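Local coordinates for protein Phi class glutathione transferase GSTF1 (Populus tremula x Populus tremuloides, PDB 4RI6) that probably catalyses the transfer of glutathione to electrophilic halides, releasing a halide anion, and binds glutathione in its active-site cleft, at residues V5-P10 / F30-I35; K139-L144 / G183-S188; V16-A21 / D166-P171. One frame throughout, in Å; residues are numbered along the deposited sequence.

Contact 1 of 3, residues V5-P10 / F30-I35. Unlike the reference sequence in segment 30-35: Ile33 (reference Val).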
# COMPACT_ATOMS: atom_id res chain seq x y z
N VAL A 5 -21.15 11.88 -3.14
CA VAL A 5 -20.70 10.59 -2.70
C VAL A 5 -20.85 10.54 -1.19
O VAL A 5 -20.99 11.56 -0.56
CB VAL A 5 -19.24 10.31 -3.08
CG1 VAL A 5 -19.05 10.52 -4.58
CG2 VAL A 5 -18.27 11.16 -2.26
N THR A 6 -20.86 9.33 -0.65
CA THR A 6 -21.03 9.09 0.77
C THR A 6 -19.73 8.55 1.37
O THR A 6 -19.18 7.57 0.87
CB THR A 6 -22.15 8.08 1.01
OG1 THR A 6 -23.38 8.58 0.44
CG2 THR A 6 -22.35 7.81 2.49
N ILE A 7 -19.25 9.18 2.43
CA ILE A 7 -18.04 8.75 3.14
C ILE A 7 -18.41 8.41 4.57
O ILE A 7 -19.14 9.17 5.20
CB ILE A 7 -16.95 9.85 3.13
CG1 ILE A 7 -16.71 10.36 1.71
CG2 ILE A 7 -15.68 9.35 3.79
CD1 ILE A 7 -16.17 9.35 0.77
N TYR A 8 -17.87 7.31 5.08
CA TYR A 8 -18.11 6.87 6.46
C TYR A 8 -16.88 7.07 7.32
O TYR A 8 -15.78 6.59 6.98
CB TYR A 8 -18.48 5.38 6.50
CG TYR A 8 -19.80 5.04 5.90
CD1 TYR A 8 -19.97 4.97 4.53
CD2 TYR A 8 -20.90 4.78 6.70
CE1 TYR A 8 -21.20 4.64 3.98
CE2 TYR A 8 -22.12 4.45 6.17
CZ TYR A 8 -22.27 4.39 4.81
OH TYR A 8 -23.50 4.06 4.28
N GLY A 9 -17.06 7.74 8.45
CA GLY A 9 -16.01 7.84 9.46
C GLY A 9 -15.79 9.25 9.98
O GLY A 9 -16.27 10.21 9.39
N PRO A 10 -15.03 9.38 11.07
CA PRO A 10 -14.76 10.70 11.69
C PRO A 10 -13.56 11.41 11.08
O PRO A 10 -12.57 10.77 10.74
CB PRO A 10 -14.47 10.34 13.14
CG PRO A 10 -13.79 9.00 13.04
CD PRO A 10 -14.41 8.29 11.84
N PHE A 30 -19.55 15.78 -1.16
CA PHE A 30 -19.68 14.54 -0.42
C PHE A 30 -20.57 14.76 0.80
O PHE A 30 -20.81 15.88 1.23
CB PHE A 30 -18.30 14.01 0.01
CG PHE A 30 -17.56 14.93 0.94
CD1 PHE A 30 -17.76 14.86 2.31
CD2 PHE A 30 -16.67 15.85 0.43
CE1 PHE A 30 -17.09 15.72 3.16
CE2 PHE A 30 -15.99 16.70 1.28
CZ PHE A 30 -16.20 16.63 2.64
N HIS A 31 -21.08 13.65 1.31
CA HIS A 31 -21.81 13.60 2.56
C HIS A 31 -21.05 12.68 3.50
O HIS A 31 -20.74 11.55 3.14
CB HIS A 31 -23.25 13.10 2.33
CG HIS A 31 -24.02 12.86 3.59
ND1 HIS A 31 -24.31 13.87 4.49
CD2 HIS A 31 -24.59 11.74 4.09
CE1 HIS A 31 -25.00 13.38 5.50
NE2 HIS A 31 -25.19 12.09 5.28
N LEU A 32 -20.75 13.17 4.69
CA LEU A 32 -19.94 12.44 5.65
C LEU A 32 -20.79 11.88 6.77
O LEU A 32 -21.46 12.63 7.51
CB LEU A 32 -18.85 13.35 6.23
CG LEU A 32 -17.80 12.71 7.15
CD1 LEU A 32 -16.92 11.68 6.43
CD2 LEU A 32 -16.96 13.81 7.79
N ILE A 33 -20.77 10.55 6.88
CA ILE A 33 -21.53 9.82 7.88
C ILE A 33 -20.65 9.48 9.07
O ILE A 33 -19.66 8.76 8.94
CB ILE A 33 -22.15 8.52 7.29
CG1 ILE A 33 -23.28 8.87 6.33
CG2 ILE A 33 -22.72 7.63 8.40
CD1 ILE A 33 -23.81 7.68 5.55
N PRO A 34 -21.03 9.98 10.27
CA PRO A 34 -20.17 9.79 11.43
C PRO A 34 -20.10 8.34 11.91
O PRO A 34 -21.10 7.62 11.88
CB PRO A 34 -20.82 10.68 12.50
CG PRO A 34 -22.26 10.65 12.13
CD PRO A 34 -22.30 10.64 10.63
N ILE A 35 -18.90 7.94 12.32
CA ILE A 35 -18.66 6.67 13.00
C ILE A 35 -17.77 6.92 14.23
O ILE A 35 -16.62 7.34 14.06
CB ILE A 35 -17.94 5.64 12.07
CG1 ILE A 35 -18.71 5.42 10.76
CG2 ILE A 35 -17.71 4.34 12.81
CD1 ILE A 35 -19.98 4.60 10.88
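Strands 5-8 and 30-33 run parallel, and four backbone hydrogen bonds join them, each nearly along its C=O axis. The bond from Ile33 N to Ile7 O is the shortest, at 2.7 Å. Thr6, Tyr8, His31 and Ile33 point to one face of the sheet. There the end of Ile33 fills the hollow between Thr6 and Tyr8. Ile33 CD1 sits over a face of the Tyr8 ring, a CH-pi contact 4.1 Å from the centroid. Ile33 CD1 also presses on Thr6 CG2 at 3.4 Å, tighter than usual van der Waals contact. Ile35 CD1 lies at the edge of that ring. On the other face, Val5 CG2 meets Phe30 CB at 3.6 Å, while the Phe30 ring leads away from the strand pair. Leu32 has CG anti to the backbone N (chi1 -173°). Leu32 CD1 fits beside Ile7 CG2 (3.7 Å) and against Gly9 O (3.4 Å). At Gly9, phi is 133°, and a CB would jam against the carbonyl O of Tyr8, so the backbone calls for glycine. Beyond it, Pro10 CD packs on Ile35 O at 3.3 Å. The pair is part of a beta-alpha-beta unit of the thioredoxin-like domain. Helix 14-25 covers Ile7 and Phe30, strand 58-60 is hydrogen-bonded through its backbone to strand 5-8, Lys60 with Thr6 and Ala58 with Tyr8, and Met211 of helix 203-214 touches Phe30 and Leu32.

Contact 2 of 3, residues K139-L144 / G183-S188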
# COMPACT_ATOMS: atom_id res chain seq x y z
N LYS A 139 13.17 4.50 12.83
CA LYS A 139 12.73 4.07 11.49
C LYS A 139 12.26 5.25 10.65
O LYS A 139 12.60 5.37 9.48
CB LYS A 139 11.60 3.05 11.59
CG LYS A 139 12.05 1.67 11.94
CD LYS A 139 10.86 0.74 11.91
CE LYS A 139 11.25 -0.70 12.24
NZ LYS A 139 10.03 -1.55 12.28
N LEU A 140 11.47 6.13 11.24
CA LEU A 140 10.92 7.22 10.48
C LEU A 140 12.02 8.22 10.12
O LEU A 140 12.02 8.79 9.03
CB LEU A 140 9.79 7.89 11.27
CG LEU A 140 9.08 9.06 10.59
CD1 LEU A 140 8.56 8.69 9.19
CD2 LEU A 140 7.93 9.56 11.46
N ALA A 141 12.96 8.42 11.03
CA ALA A 141 14.09 9.29 10.78
C ALA A 141 14.87 8.83 9.56
O ALA A 141 15.26 9.65 8.72
CB ALA A 141 14.98 9.37 12.00
N LYS A 142 15.08 7.52 9.44
CA LYS A 142 15.76 6.96 8.28
C LYS A 142 14.99 7.23 6.98
O LYS A 142 15.59 7.57 5.96
CB LYS A 142 16.00 5.45 8.46
CG LYS A 142 17.07 5.13 9.52
CD LYS A 142 18.49 5.18 8.98
CE LYS A 142 19.48 5.66 10.04
NZ LYS A 142 20.84 6.02 9.50
N VAL A 143 13.67 7.06 7.01
CA VAL A 143 12.86 7.39 5.85
C VAL A 143 13.01 8.87 5.49
O VAL A 143 13.18 9.23 4.32
CB VAL A 143 11.38 7.07 6.12
CG1 VAL A 143 10.51 7.51 4.98
CG2 VAL A 143 11.19 5.58 6.37
N LEU A 144 12.92 9.73 6.49
CA LEU A 144 12.96 11.18 6.23
C LEU A 144 14.34 11.66 5.79
O LEU A 144 14.44 12.67 5.10
CB LEU A 144 12.47 11.94 7.45
CG LEU A 144 10.97 11.72 7.75
CD1 LEU A 144 10.58 12.44 9.04
CD2 LEU A 144 10.06 12.18 6.58
N GLY A 183 7.76 16.38 16.26
CA GLY A 183 7.75 17.25 15.10
C GLY A 183 9.13 17.56 14.58
O GLY A 183 9.28 17.81 13.38
N TYR A 184 10.14 17.51 15.46
CA TYR A 184 11.53 17.72 15.05
C TYR A 184 11.95 16.80 13.89
O TYR A 184 12.86 17.12 13.13
CB TYR A 184 12.49 17.51 16.23
CG TYR A 184 12.61 16.09 16.75
CD1 TYR A 184 13.52 15.19 16.21
CD2 TYR A 184 11.80 15.64 17.78
CE1 TYR A 184 13.61 13.88 16.68
CE2 TYR A 184 11.90 14.33 18.26
CZ TYR A 184 12.80 13.46 17.71
OH TYR A 184 12.90 12.16 18.18
N LEU A 185 11.31 15.64 13.77
CA LEU A 185 11.65 14.72 12.69
C LEU A 185 11.49 15.39 11.33
O LEU A 185 12.28 15.15 10.40
CB LEU A 185 10.79 13.45 12.76
CG LEU A 185 11.11 12.51 13.91
CD1 LEU A 185 10.01 11.49 14.07
CD2 LEU A 185 12.46 11.82 13.67
N PHE A 186 10.47 16.24 11.24
CA PHE A 186 10.18 16.98 10.02
C PHE A 186 10.87 18.34 10.02
O PHE A 186 11.47 18.74 9.02
CB PHE A 186 8.67 17.16 9.88
CG PHE A 186 7.92 15.85 9.73
CD1 PHE A 186 7.59 15.07 10.84
CD2 PHE A 186 7.56 15.39 8.48
CE1 PHE A 186 6.91 13.86 10.68
CE2 PHE A 186 6.88 14.20 8.32
CZ PHE A 186 6.55 13.44 9.41
N THR A 187 10.81 19.05 11.14
CA THR A 187 11.23 20.45 11.14
C THR A 187 12.74 20.62 11.19
O THR A 187 13.23 21.66 10.80
CB THR A 187 10.59 21.25 12.30
OG1 THR A 187 11.05 20.73 13.56
CG2 THR A 187 9.07 21.17 12.23
N SER A 188 13.48 19.59 11.64
CA SER A 188 14.96 19.66 11.73
C SER A 188 15.66 19.33 10.42
O SER A 188 16.88 19.48 10.30
CB SER A 188 15.49 18.72 12.81
OG SER A 188 15.41 17.36 12.41
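Apolar contacts carry this joint between helix 130-150 and the short helix 184-187, and no hydrogen bond crosses it. Leu185 is the central side chain, with CG anti to its carbonyl carbon (chi1 -71°). Its two methyls divide the work. Leu185 CD1 meets Leu140 CD2 at 3.9 Å, and Leu185 CD2 meets Ala141 CB, also at 3.9 Å. Leu140 has CG anti to the backbone N (chi1 -179°), and its side chain crosses that of Leu185 obliquely. Leu185 CB takes the third contact, with Leu144 CD1. Leu144 CD1 also lies 3.5 Å from Leu185 O.

Both helices belong to the all-helical C-terminal domain of the glutathione transferase fold, where Leu140 and Phe186 also pack on Phe110 of helix 93-122 and Leu176 of helix 164-179.

The aromatic contact is a CH-pi one. Leu144 CD1 stands over the centre of the Phe186 ring, 4.0 Å from the centroid and 5° off the normal. The Leu144 side chain crosses that of Phe186 obliquely, and Leu144 CD2 touches the ring at CE2.

The polar atom at the joint is Leu185 O, beside Leu144 CD1. It is hydrogen-bonded to Arg189 NH1.

Contact 3 of 3, residues V16-A21 / D166-P171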
# COMPACT_ATOMS: atom_id res chain seq x y z
N VAL A 16 -9.59 8.53 7.05
CA VAL A 16 -10.70 9.38 6.60
C VAL A 16 -10.17 10.73 6.06
O VAL A 16 -10.62 11.22 5.04
CB VAL A 16 -11.72 9.65 7.75
CG1 VAL A 16 -12.79 10.66 7.31
CG2 VAL A 16 -12.37 8.34 8.23
N SER A 17 -9.22 11.32 6.78
CA SER A 17 -8.65 12.60 6.38
C SER A 17 -8.01 12.55 5.00
O SER A 17 -8.10 13.50 4.22
CB SER A 17 -7.61 13.07 7.41
OG SER A 17 -8.25 13.52 8.60
N ARG A 18 -7.36 11.44 4.70
CA ARG A 18 -6.78 11.22 3.38
C ARG A 18 -7.86 11.31 2.31
O ARG A 18 -7.69 11.96 1.29
CB ARG A 18 -6.07 9.86 3.34
CG ARG A 18 -5.47 9.53 1.99
CD ARG A 18 -4.75 8.16 1.98
NE ARG A 18 -3.60 8.26 2.85
CZ ARG A 18 -3.51 7.78 4.08
NH1 ARG A 18 -4.49 7.08 4.63
NH2 ARG A 18 -2.41 8.02 4.76
N VAL A 19 -8.99 10.67 2.56
CA VAL A 19 -10.06 10.70 1.58
C VAL A 19 -10.68 12.10 1.46
O VAL A 19 -10.95 12.57 0.35
CB VAL A 19 -11.14 9.64 1.92
CG1 VAL A 19 -12.36 9.80 1.04
CG2 VAL A 19 -10.57 8.25 1.76
N LEU A 20 -10.90 12.75 2.60
CA LEU A 20 -11.51 14.07 2.59
C LEU A 20 -10.67 15.07 1.83
O LEU A 20 -11.19 15.87 1.05
CB LEU A 20 -11.74 14.58 4.02
CG LEU A 20 -12.76 13.81 4.85
CD1 LEU A 20 -12.87 14.41 6.24
CD2 LEU A 20 -14.13 13.84 4.19
N ALA A 21 -9.36 15.03 2.05
CA ALA A 21 -8.48 15.95 1.38
C ALA A 21 -8.54 15.72 -0.13
O ALA A 21 -8.52 16.68 -0.91
CB ALA A 21 -7.06 15.80 1.89
N ASP A 166 2.19 13.32 -2.07
CA ASP A 166 2.37 14.27 -0.96
C ASP A 166 1.15 14.26 -0.05
O ASP A 166 1.28 14.20 1.18
CB ASP A 166 2.62 15.67 -1.50
CG ASP A 166 3.71 15.69 -2.53
OD1 ASP A 166 4.90 15.55 -2.17
OD2 ASP A 166 3.37 15.85 -3.72
N LEU A 167 -0.03 14.29 -0.66
CA LEU A 167 -1.28 14.32 0.07
C LEU A 167 -1.35 13.17 1.06
O LEU A 167 -1.72 13.36 2.22
CB LEU A 167 -2.47 14.29 -0.90
CG LEU A 167 -3.87 14.48 -0.32
CD1 LEU A 167 -4.82 14.93 -1.42
CD2 LEU A 167 -4.39 13.19 0.35
N SER A 168 -0.91 12.00 0.63
CA SER A 168 -1.07 10.82 1.45
C SER A 168 -0.23 10.87 2.74
O SER A 168 -0.55 10.14 3.70
CB SER A 168 -0.73 9.58 0.60
OG SER A 168 -1.28 8.40 1.14
N HIS A 169 0.81 11.72 2.76
CA HIS A 169 1.65 11.92 3.95
C HIS A 169 1.06 12.90 4.97
O HIS A 169 1.50 12.95 6.12
CB HIS A 169 3.04 12.41 3.56
CG HIS A 169 3.88 11.40 2.88
ND1 HIS A 169 3.70 11.02 1.56
CD2 HIS A 169 4.90 10.64 3.34
CE1 HIS A 169 4.57 10.08 1.25
NE2 HIS A 169 5.31 9.83 2.31
N LEU A 170 0.07 13.68 4.55
CA LEU A 170 -0.47 14.71 5.42
C LEU A 170 -1.06 14.17 6.73
O LEU A 170 -0.80 14.74 7.79
CB LEU A 170 -1.52 15.54 4.67
CG LEU A 170 -0.93 16.55 3.67
CD1 LEU A 170 -2.00 17.10 2.73
CD2 LEU A 170 -0.23 17.69 4.40
N PRO A 171 -1.85 13.07 6.69
CA PRO A 171 -2.54 12.74 7.95
C PRO A 171 -1.60 12.34 9.11
O PRO A 171 -1.75 12.86 10.21
CB PRO A 171 -3.46 11.58 7.55
CG PRO A 171 -3.73 11.83 6.10
CD PRO A 171 -2.43 12.34 5.55
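The helical segments 16-21 and 166-171 cross at 139° with their axes 8.6 Å apart, and the second is kinked at Pro171, whose N makes no bond to the turn before. Arg18 does most of the bridging. Its chain leaves with CG anti to the backbone N, stays extended, then bends at chi3 (-66°). This brings the guanidinium side-on to Ser168. Arg18 NE donates to Ser168 OG at 2.9 Å, but the hydroxyl is tilted out of the guanidinium plane and the bond is not straight. Arg18 NH2 donates to Ser168 O at 3.0 Å, straighter at 161° and close to the planes of both groups. Two nitrogens thus hold one residue and limit rotation of the guanidinium. The contact joins the thioredoxin-like N-terminal domain to the helical C-terminal domain, as in the glutathione transferase fold. Ser168 OG is also hydrogen-bonded to Asp106 OD2, whose charge may strengthen the hold on Arg18. Arg18 NH1 bonds to OG of Ser69, a glutathione-binding residue, so Arg18 probably positions it from the second shell. The rest is van der Waals packing. Leu167 lays CD2 on Arg18 O at 3.6 Å and on Ala21 CB at 4.0 Å. Pro171 CG packs against Arg18 N at 3.9 Å and Arg18 CB at 4.1 Å, and more loosely against Ser17 CB. The hydroxyl of Ser17 is hydrogen-bonded to Arg212 NH2 and Ser13 O.

In the fold
The centre of contact 3 lies about 3 Å from the centre of the chain, and the contact is wholly buried. Contacts 1 and 2 lie on opposite sides, their centres about 32 Å apart. Contact 1 is only partly buried and belongs to the N-terminal domain. Contact 2 is buried within the C-terminal domain. Contact 3 spans both domains. It uses helix 14-25, which links the two strands of contact 1; Val16, Val19 and Leu20 pack on Gly9, Ile7 and Phe30. Helix 164-179 runs on from contact 3 to Leu140 and Phe186 of contact 2, the nearest atoms of the two contacts being about 6 Å apart. Chemistry differs with place: backbone hydrogen bonds in contact 1, apolar packing in contact 2, buried arginine bonds in contact 3.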